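Local coordinates for protein concanavalin B (Canavalia ensiformis, PDB 6CAF) that may act as a carbohydrate-binding seed protein, with the fold of a family 18 chitinase, at residues A33-D41 / L73-P81; V104-Y115 / L148-V159. All blocks are in the same frame, centred on the assembly; numbering follows the deposited sequence.

Contact 1: residues A33-D41 / L73-P81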
loop_
_atom_site.group_PDB
_atom_site.type_symbol
_atom_site.label_atom_id
_atom_site.label_comp_id
_atom_site.label_asym_id
_atom_site.label_seq_id
_atom_site.Cartn_x
_atom_site.Cartn_y
_atom_site.Cartn_z
ATOM N N ALA A 33 -4.080 -6.657 -2.415
ATOM C CA ALA A 33 -2.735 -6.110 -2.428
ATOM C C ALA A 33 -1.951 -6.733 -1.265
ATOM O O ALA A 33 -2.546 -7.161 -0.266
ATOM C CB ALA A 33 -2.804 -4.596 -2.228
ATOM N N VAL A 34 -0.627 -6.732 -1.389
ATOM C CA VAL A 34 0.203 -7.268 -0.331
ATOM C C VAL A 34 1.501 -6.491 -0.239
ATOM O O VAL A 34 2.030 -6.021 -1.254
ATOM C CB VAL A 34 0.476 -8.765 -0.564
ATOM C CG1 VAL A 34 1.358 -9.005 -1.781
ATOM C CG2 VAL A 34 1.043 -9.457 0.666
ATOM N N TYR A 35 2.001 -6.366 0.983
ATOM C CA TYR A 35 3.304 -5.779 1.251
ATOM C C TYR A 35 4.397 -6.837 1.184
ATOM O O TYR A 35 4.299 -7.906 1.791
ATOM C CB TYR A 35 3.326 -5.116 2.611
ATOM C CG TYR A 35 2.476 -3.875 2.736
ATOM C CD1 TYR A 35 1.117 -3.955 2.995
ATOM C CD2 TYR A 35 3.026 -2.628 2.587
ATOM C CE1 TYR A 35 0.329 -2.830 3.125
ATOM C CE2 TYR A 35 2.250 -1.500 2.732
ATOM C CZ TYR A 35 0.925 -1.578 2.995
ATOM O OH TYR A 35 0.195 -0.409 3.135
ATOM N N TRP A 36 5.453 -6.490 0.461
ATOM C CA TRP A 36 6.608 -7.345 0.257
ATOM C C TRP A 36 7.882 -6.555 0.427
ATOM O O TRP A 36 7.987 -5.458 -0.094
ATOM C CB TRP A 36 6.558 -7.954 -1.152
ATOM C CG TRP A 36 7.734 -8.826 -1.450
ATOM C CD1 TRP A 36 7.816 -10.178 -1.227
ATOM C CD2 TRP A 36 9.020 -8.410 -1.942
ATOM N NE1 TRP A 36 9.083 -10.618 -1.545
ATOM C CE2 TRP A 36 9.837 -9.547 -1.968
ATOM C CE3 TRP A 36 9.547 -7.205 -2.401
ATOM C CZ2 TRP A 36 11.152 -9.498 -2.400
ATOM C CZ3 TRP A 36 10.838 -7.153 -2.806
ATOM C CH2 TRP A 36 11.628 -8.283 -2.818
ATOM N N GLY A 37 8.852 -7.108 1.137
ATOM C CA GLY A 37 10.127 -6.437 1.243
ATOM C C GLY A 37 11.052 -6.826 2.360
ATOM O O GLY A 37 12.014 -6.130 2.588
ATOM N N GLN A 38 10.899 -7.898 2.979
ATOM C CA GLN A 38 11.689 -8.443 4.086
ATOM C C GLN A 38 12.071 -9.864 3.767
ATOM O O GLN A 38 11.496 -10.484 2.886
ATOM C CB GLN A 38 10.945 -8.354 5.415
ATOM C CG GLN A 38 9.680 -9.145 5.558
ATOM C CD GLN A 38 9.050 -8.954 6.942
ATOM O OE1 GLN A 38 9.347 -7.970 7.645
ATOM N NE2 GLN A 38 8.241 -9.920 7.361
ATOM N N ARG A 39 13.163 -10.328 4.363
ATOM C CA ARG A 39 13.665 -11.652 4.027
ATOM C C ARG A 39 12.608 -12.748 4.139
ATOM O O ARG A 39 12.474 -13.610 3.257
ATOM C CB ARG A 39 14.872 -11.986 4.906
ATOM C CG ARG A 39 15.449 -13.368 4.654
ATOM C CD ARG A 39 16.644 -13.670 5.558
ATOM N NE ARG A 39 17.859 -13.061 5.028
ATOM C CZ ARG A 39 18.704 -13.667 4.198
ATOM N NH1 ARG A 39 19.779 -13.017 3.774
ATOM N NH2 ARG A 39 18.504 -14.928 3.818
ATOM N N GLU A 40 11.836 -12.693 5.140
ATOM C CA GLU A 40 10.863 -13.730 5.472
ATOM C C GLU A 40 9.668 -13.776 4.506
ATOM O O GLU A 40 8.834 -14.687 4.594
ATOM C CB GLU A 40 10.381 -13.577 6.929
ATOM C CG GLU A 40 11.483 -13.802 7.969
ATOM C CD GLU A 40 12.336 -12.526 8.262
ATOM O OE1 GLU A 40 12.161 -11.460 7.658
ATOM O OE2 GLU A 40 13.194 -12.622 9.162
ATOM N N ASP A 41 9.574 -12.716 3.684
ATOM C CA ASP A 41 8.521 -12.666 2.695
ATOM C C ASP A 41 8.808 -13.581 1.517
ATOM O O ASP A 41 7.945 -13.786 0.673
ATOM C CB ASP A 41 8.358 -11.254 2.140
ATOM C CG ASP A 41 7.849 -10.273 3.149
ATOM O OD1 ASP A 41 7.114 -10.664 4.076
ATOM O OD2 ASP A 41 8.147 -9.071 2.954
ATOM N N LEU A 73 17.478 2.595 -1.465
ATOM C CA LEU A 73 16.553 1.582 -1.037
ATOM C C LEU A 73 17.278 0.480 -0.272
ATOM O O LEU A 73 18.285 -0.062 -0.728
ATOM C CB LEU A 73 15.822 1.018 -2.261
ATOM C CG LEU A 73 14.696 0.028 -1.939
ATOM C CD1 LEU A 73 13.552 0.721 -1.225
ATOM C CD2 LEU A 73 14.226 -0.599 -3.215
ATOM N N GLU A 74 16.742 0.148 0.890
ATOM C CA GLU A 74 17.233 -0.964 1.683
ATOM C C GLU A 74 16.027 -1.796 2.094
ATOM O O GLU A 74 15.143 -1.320 2.791
ATOM C CB GLU A 74 17.922 -0.451 2.948
ATOM C CG GLU A 74 19.259 0.222 2.718
ATOM C CD GLU A 74 20.450 -0.708 2.879
ATOM O OE1 GLU A 74 20.288 -1.935 2.974
ATOM O OE2 GLU A 74 21.558 -0.179 2.903
ATOM N N LEU A 75 16.007 -3.028 1.625
ATOM C CA LEU A 75 14.948 -3.977 1.957
ATOM C C LEU A 75 15.568 -4.989 2.917
ATOM O O LEU A 75 16.558 -5.654 2.566
ATOM C CB LEU A 75 14.432 -4.658 0.691
ATOM C CG LEU A 75 13.800 -3.718 -0.350
ATOM C CD1 LEU A 75 13.245 -4.539 -1.502
ATOM C CD2 LEU A 75 12.725 -2.842 0.271
ATOM N N GLU A 76 15.004 -5.073 4.129
ATOM C CA GLU A 76 15.618 -5.774 5.253
ATOM C C GLU A 76 15.918 -7.228 4.925
ATOM O O GLU A 76 15.013 -8.012 4.634
ATOM C CB GLU A 76 14.713 -5.682 6.475
ATOM C CG GLU A 76 15.324 -6.222 7.749
ATOM C CD GLU A 76 14.283 -6.327 8.854
ATOM O OE1 GLU A 76 13.785 -5.230 9.310
ATOM O OE2 GLU A 76 13.946 -7.522 9.219
ATOM N N GLY A 77 17.198 -7.572 4.945
ATOM C CA GLY A 77 17.618 -8.932 4.671
ATOM C C GLY A 77 17.436 -9.373 3.233
ATOM O O GLY A 77 17.534 -10.581 2.937
ATOM N N VAL A 78 17.161 -8.417 2.354
ATOM C CA VAL A 78 16.848 -8.729 0.967
ATOM C C VAL A 78 17.842 -8.036 0.023
ATOM O O VAL A 78 18.505 -8.677 -0.774
ATOM C CB VAL A 78 15.422 -8.311 0.605
ATOM C CG1 VAL A 78 15.158 -8.517 -0.870
ATOM C CG2 VAL A 78 14.414 -9.108 1.420
ATOM N N CYS A 79 17.982 -6.724 0.145
ATOM C CA CYS A 79 18.882 -6.005 -0.743
ATOM C C CYS A 79 19.198 -4.637 -0.226
ATOM O O CYS A 79 18.475 -4.097 0.610
ATOM C CB CYS A 79 18.331 -5.898 -2.167
ATOM S SG CYS A 79 16.827 -4.919 -2.300
ATOM N N GLY A 80 20.286 -4.088 -0.754
ATOM C CA GLY A 80 20.709 -2.756 -0.450
ATOM C C GLY A 80 22.145 -2.815 -0.040
ATOM O O GLY A 80 22.706 -3.922 0.175
ATOM N N PRO A 81 22.779 -1.638 0.076
ATOM C CA PRO A 81 24.207 -1.615 0.394
ATOM C C PRO A 81 24.526 -2.374 1.667
ATOM O O PRO A 81 25.547 -3.038 1.753
ATOM C CB PRO A 81 24.519 -0.129 0.592
ATOM C CG PRO A 81 23.415 0.614 -0.034
ATOM C CD PRO A 81 22.238 -0.309 -0.217
HETATM O O HOH W 1 12.324 -4.059 4.356
HETATM O O HOH W 2 13.894 -9.556 7.423
#

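Contact 2: residues V104-Y115 / L148-V159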
loop_
_atom_site.group_PDB
_atom_site.type_symbol
_atom_site.label_atom_id
_atom_site.label_comp_id
_atom_site.label_asym_id
_atom_site.label_seq_id
_atom_site.Cartn_x
_atom_site.Cartn_y
_atom_site.Cartn_z
ATOM N N VAL A 104 3.037 -3.305 -9.553
ATOM C CA VAL A 104 4.085 -3.249 -8.561
ATOM C C VAL A 104 4.287 -1.778 -8.202
ATOM O O VAL A 104 4.598 -0.943 -9.060
ATOM C CB VAL A 104 5.377 -3.860 -9.102
ATOM C CG1 VAL A 104 6.489 -3.802 -8.080
ATOM C CG2 VAL A 104 5.155 -5.291 -9.577
ATOM N N PHE A 105 4.077 -1.476 -6.932
ATOM C CA PHE A 105 4.227 -0.126 -6.428
ATOM C C PHE A 105 5.492 -0.048 -5.580
ATOM O O PHE A 105 5.912 -1.055 -5.003
ATOM C CB PHE A 105 3.063 0.229 -5.501
ATOM C CG PHE A 105 1.753 0.587 -6.145
ATOM C CD1 PHE A 105 1.152 -0.146 -7.088
ATOM C CD2 PHE A 105 1.092 1.702 -5.711
ATOM C CE1 PHE A 105 -0.083 0.193 -7.594
ATOM C CE2 PHE A 105 -0.140 2.055 -6.211
ATOM C CZ PHE A 105 -0.753 1.262 -7.135
ATOM N N LEU A 106 6.058 1.161 -5.463
ATOM C CA LEU A 106 7.009 1.444 -4.404
ATOM C C LEU A 106 6.289 2.087 -3.235
ATOM O O LEU A 106 5.595 3.087 -3.419
ATOM C CB LEU A 106 8.122 2.385 -4.889
ATOM C CG LEU A 106 9.183 2.706 -3.854
ATOM C CD1 LEU A 106 10.007 1.500 -3.471
ATOM C CD2 LEU A 106 10.060 3.837 -4.357
ATOM N N ALA A 107 6.452 1.510 -2.051
ATOM C CA ALA A 107 5.875 2.098 -0.844
ATOM C C ALA A 107 6.892 2.982 -0.130
ATOM O O ALA A 107 8.015 2.558 0.180
ATOM C CB ALA A 107 5.387 1.019 0.094
ATOM N N LEU A 108 6.469 4.215 0.140
ATOM C CA LEU A 108 7.206 5.142 0.952
ATOM C C LEU A 108 6.816 4.985 2.397
ATOM O O LEU A 108 5.633 4.839 2.709
ATOM C CB LEU A 108 6.860 6.589 0.545
ATOM C CG LEU A 108 6.892 6.936 -0.933
ATOM C CD1 LEU A 108 6.520 8.387 -1.139
ATOM C CD2 LEU A 108 8.261 6.651 -1.510
ATOM N N GLY A 109 7.807 5.102 3.282
ATOM C CA GLY A 109 7.523 5.248 4.701
ATOM C C GLY A 109 7.592 3.920 5.432
ATOM O O GLY A 109 8.633 3.274 5.455
ATOM N N GLY A 110 6.467 3.520 6.021
ATOM C CA GLY A 110 6.381 2.294 6.791
ATOM C C GLY A 110 6.638 2.499 8.268
ATOM O O GLY A 110 6.717 3.623 8.764
ATOM N N PRO A 111 6.767 1.399 8.996
ATOM C CA PRO A 111 6.837 1.463 10.460
ATOM C C PRO A 111 8.194 1.831 11.028
ATOM O O PRO A 111 8.305 2.040 12.232
ATOM C CB PRO A 111 6.471 0.046 10.888
ATOM C CG PRO A 111 6.813 -0.795 9.720
ATOM C CD PRO A 111 6.554 0.028 8.506
ATOM N N LYS A 112 9.208 1.916 10.176
ATOM C CA LYS A 112 10.584 2.169 10.604
ATOM C C LYS A 112 11.218 3.283 9.767
ATOM O O LYS A 112 10.657 3.764 8.859
ATOM C CB LYS A 112 11.468 0.882 10.470
ATOM C CG LYS A 112 10.945 -0.380 11.111
ATOM C CD LYS A 112 11.973 -1.498 10.987
ATOM C CE LYS A 112 11.504 -2.753 11.705
ATOM N NZ LYS A 112 10.445 -3.459 10.931
ATOM N N GLY A 113 12.441 3.644 10.069
ATOM C CA GLY A 113 13.171 4.609 9.271
ATOM C C GLY A 113 12.972 6.032 9.755
ATOM O O GLY A 113 12.289 6.299 10.742
ATOM N N THR A 114 13.573 6.946 9.007
ATOM C CA THR A 114 13.526 8.364 9.273
ATOM C C THR A 114 13.168 8.991 7.946
ATOM O O THR A 114 14.019 9.090 7.031
ATOM C CB THR A 114 14.895 8.889 9.721
ATOM O OG1 THR A 114 15.312 8.194 10.898
ATOM C CG2 THR A 114 14.829 10.383 9.978
ATOM N N TYR A 115 11.909 9.390 7.815
ATOM C CA TYR A 115 11.457 9.903 6.544
ATOM C C TYR A 115 10.626 11.154 6.714
ATOM O O TYR A 115 9.786 11.250 7.602
ATOM C CB TYR A 115 10.723 8.823 5.746
ATOM C CG TYR A 115 9.583 8.124 6.430
ATOM C CD1 TYR A 115 8.288 8.608 6.342
ATOM C CD2 TYR A 115 9.779 6.938 7.140
ATOM C CE1 TYR A 115 7.238 7.946 6.912
ATOM C CE2 TYR A 115 8.717 6.285 7.708
ATOM C CZ TYR A 115 7.443 6.780 7.601
ATOM O OH TYR A 115 6.353 6.120 8.124
ATOM N N LEU A 148 7.560 1.477 -12.499
ATOM C CA LEU A 148 6.614 0.910 -11.550
ATOM C C LEU A 148 5.209 1.448 -11.790
ATOM O O LEU A 148 5.017 2.499 -12.400
ATOM C CB LEU A 148 7.047 1.182 -10.117
ATOM C CG LEU A 148 8.392 0.572 -9.708
ATOM C CD1 LEU A 148 8.653 0.841 -8.225
ATOM C CD2 LEU A 148 8.478 -0.901 -9.992
ATOM N N ASP A 149 4.218 0.718 -11.291
ATOM C CA ASP A 149 2.839 1.072 -11.507
ATOM C C ASP A 149 2.300 2.118 -10.587
ATOM O O ASP A 149 1.215 2.646 -10.831
ATOM C CB ASP A 149 2.003 -0.178 -11.431
ATOM C CG ASP A 149 2.397 -1.161 -12.478
ATOM O OD1 ASP A 149 2.079 -0.923 -13.657
ATOM O OD2 ASP A 149 3.116 -2.129 -12.167
ATOM N N GLY A 150 3.034 2.445 -9.527
ATOM C CA GLY A 150 2.563 3.464 -8.632
ATOM C C GLY A 150 3.475 3.719 -7.458
ATOM O O GLY A 150 4.449 3.009 -7.238
ATOM N N ILE A 151 3.108 4.755 -6.700
ATOM C CA ILE A 151 3.781 5.142 -5.472
ATOM C C ILE A 151 2.725 5.099 -4.378
ATOM O O ILE A 151 1.638 5.695 -4.514
ATOM C CB ILE A 151 4.382 6.566 -5.546
ATOM C CG1 ILE A 151 5.382 6.680 -6.696
ATOM C CG2 ILE A 151 4.993 6.959 -4.214
ATOM C CD1 ILE A 151 6.624 5.832 -6.614
ATOM N N HIS A 152 3.069 4.392 -3.285
ATOM C CA HIS A 152 2.179 4.180 -2.158
ATOM C C HIS A 152 2.701 4.921 -0.929
ATOM O O HIS A 152 3.836 4.738 -0.503
ATOM C CB HIS A 152 2.098 2.696 -1.892
ATOM C CG HIS A 152 1.247 2.299 -0.751
ATOM N ND1 HIS A 152 -0.086 2.605 -0.680
ATOM C CD2 HIS A 152 1.513 1.507 0.308
ATOM C CE1 HIS A 152 -0.603 2.030 0.388
ATOM N NE2 HIS A 152 0.348 1.348 0.991
ATOM N N PHE A 153 1.851 5.796 -0.385
ATOM C CA PHE A 153 2.205 6.652 0.741
ATOM C C PHE A 153 1.828 5.954 2.052
ATOM O O PHE A 153 0.729 6.149 2.583
ATOM C CB PHE A 153 1.456 7.982 0.649
ATOM C CG PHE A 153 1.984 8.982 -0.338
ATOM C CD1 PHE A 153 2.175 8.669 -1.664
ATOM C CD2 PHE A 153 2.200 10.288 0.082
ATOM C CE1 PHE A 153 2.603 9.637 -2.544
ATOM C CE2 PHE A 153 2.574 11.257 -0.804
ATOM C CZ PHE A 153 2.801 10.931 -2.110
ATOM N N ASP A 154 2.744 5.169 2.611
ATOM C CA ASP A 154 2.472 4.473 3.874
ATOM C C ASP A 154 3.055 5.314 5.014
ATOM O O ASP A 154 4.032 4.939 5.693
ATOM C CB ASP A 154 3.014 3.041 3.860
ATOM C CG ASP A 154 2.406 2.162 4.909
ATOM O OD1 ASP A 154 1.733 2.659 5.830
ATOM O OD2 ASP A 154 2.657 0.935 4.845
ATOM N N ILE A 155 2.470 6.484 5.186
ATOM C CA ILE A 155 3.050 7.495 6.040
ATOM C C ILE A 155 2.492 7.324 7.442
ATOM O O ILE A 155 1.491 7.933 7.820
ATOM C CB ILE A 155 2.814 8.900 5.466
ATOM C CG1 ILE A 155 3.268 8.993 3.986
ATOM C CG2 ILE A 155 3.468 9.968 6.325
ATOM C CD1 ILE A 155 4.668 8.526 3.730
ATOM N N GLN A 156 3.129 6.444 8.202
ATOM C CA GLN A 156 2.596 6.054 9.473
ATOM C C GLN A 156 3.408 6.537 10.652
ATOM O O GLN A 156 2.893 6.633 11.764
ATOM C CB GLN A 156 2.288 4.556 9.533
ATOM C CG GLN A 156 3.232 3.591 8.998
ATOM C CD GLN A 156 2.911 2.195 9.379
ATOM O OE1 GLN A 156 3.188 1.784 10.490
ATOM N NE2 GLN A 156 2.292 1.461 8.474
ATOM N N LYS A 157 4.661 6.864 10.391
ATOM C CA LYS A 157 5.597 7.261 11.398
ATOM C C LYS A 157 6.637 8.181 10.764
ATOM O O LYS A 157 7.836 7.908 10.837
ATOM C CB LYS A 157 6.252 6.006 12.017
ATOM C CG LYS A 157 7.066 6.292 13.254
ATOM C CD LYS A 157 8.086 5.203 13.577
ATOM C CE LYS A 157 8.979 4.797 12.404
ATOM N NZ LYS A 157 9.609 5.906 11.638
ATOM N N PRO A 158 6.181 9.291 10.144
ATOM C CA PRO A 158 7.098 10.260 9.606
ATOM C C PRO A 158 7.678 11.125 10.687
ATOM O O PRO A 158 7.190 11.124 11.811
ATOM C CB PRO A 158 6.226 11.119 8.706
ATOM C CG PRO A 158 4.931 11.150 9.475
ATOM C CD PRO A 158 4.791 9.743 10.019
ATOM N N VAL A 159 8.698 11.895 10.341
ATOM C CA VAL A 159 9.186 12.879 11.287
ATOM C C VAL A 159 8.001 13.751 11.684
ATOM O O VAL A 159 7.690 13.915 12.876
ATOM C CB VAL A 159 10.286 13.746 10.667
ATOM C CG1 VAL A 159 10.679 14.859 11.633
ATOM C CG2 VAL A 159 11.497 12.898 10.266
HETATM O O HOH W 3 10.336 8.911 10.224
#

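Contact 1: residues A33-D41 / L73-P81
In this TIM-barrel protein, two loops meet at the rim that follows the strand ends: residues Gly37 to Arg39, just beyond strand 31-36, lie against Leu75 to Val78 of the long loop between strand 55-64 and helix 91-99. The apolar floor of the contact is Trp36. With CG anti to its backbone N (chi1 179°), its six-membered ring reaches the loop, where CZ3 meets Leu75 CD1 at 3.8 Å and CH2 meets Val78 CG1 at 4.0 Å; the indole NE1 is bonded to Gly42 O. The other branch of Val78, CG2, presses on the peptide carbon Gln38 C at 3.4 Å, a fit for a compact, beta-branched side chain. Gly77, whose positive phi suits glycine, lies against Arg39, with Arg39 NE 3.3 Å from Gly77 O but too poorly angled to bond. Arg39 N gives a weak bond to Glu76 O (3.0 Å, bent to 127°). One water lies 2.7 Å from Gly37 O and accepts from Glu76 N; a second accepts from Arg39 N and stands within hydrogen-bonding distance of Glu40 OE1 and Glu76 OE2, two acids that probably repel each other. Asp41 OD2 accepts from Gly37 N (2.8 Å) and Gln38 N, so one carboxylate oxygen fixes the turn. With a single weak direct bond and two bridging waters, the loops are probably held mainly by the Trp36 packing and by solvent.

Contact 2: residues V104-Y115 / L148-V159
Leu106 and Leu108 pack against Leu148 and Ile151 where parallel strands 104-109 and 150-154 run side by side. The branched aliphatic chains fill the face toward helices 120-135 and 164-178: Leu108 CD1 touches Ile151 CG2 at 3.7 Å and lies over a face of the Phe153 ring. On the other face Gly150, lacking a side chain, lets the Phe105 ring lie on its CA in a CH-pi contact (3.8 Å to the centroid), and Ala107 CB meets the His152 ring at its edge. The backbones are joined by bonds such as His152 N to Leu106 O (2.8 Å, 171°). At the strand start, Asp149 OD2 accepts from Val104 N. Asp149 to Gln156 occupies the place of the family 18 signature DGxDxDxE, whose final glutamate, catalytic in active chitinases, is here Gln156. Beyond the strands Tyr115 takes over: its OH donates to Gly110 O (2.6 Å) and accepts from Lys157 N at 2.9 Å and, at longer range, from Gln156 N, while its ring has Gly109 CA over one face. Partly exposed Lys157 hands NZ to Gly113 O at 2.9 Å. Toward the solvent the fit is looser: Thr114 CG2 and Val159 CG2, on exposed residues, stand 4.2 Å apart.

How the contacts relate
Contact 2 belongs to the buried wall of the barrel, whereas contact 1 is partly buried and lies out in the loops; their centres are about 13 Å apart. Both reach the same parallel sheet, and strand 55-64 stands between strands 31-36 and 103-109. Contact 2 relies on regular interstrand bonds and aliphatic packing; contact 1 relies on an indole, loop carbonyls and waters. They touch through Tyr35, whose OH is probably hydrogen-bonded to His152 NE2 (2.8 Å) and to Asp154 OD2, a polar cluster inside the barrel. Apolar packing also joins them: Leu73 CD1 lies 4.3 Å from Leu106 CD1, both residues buried.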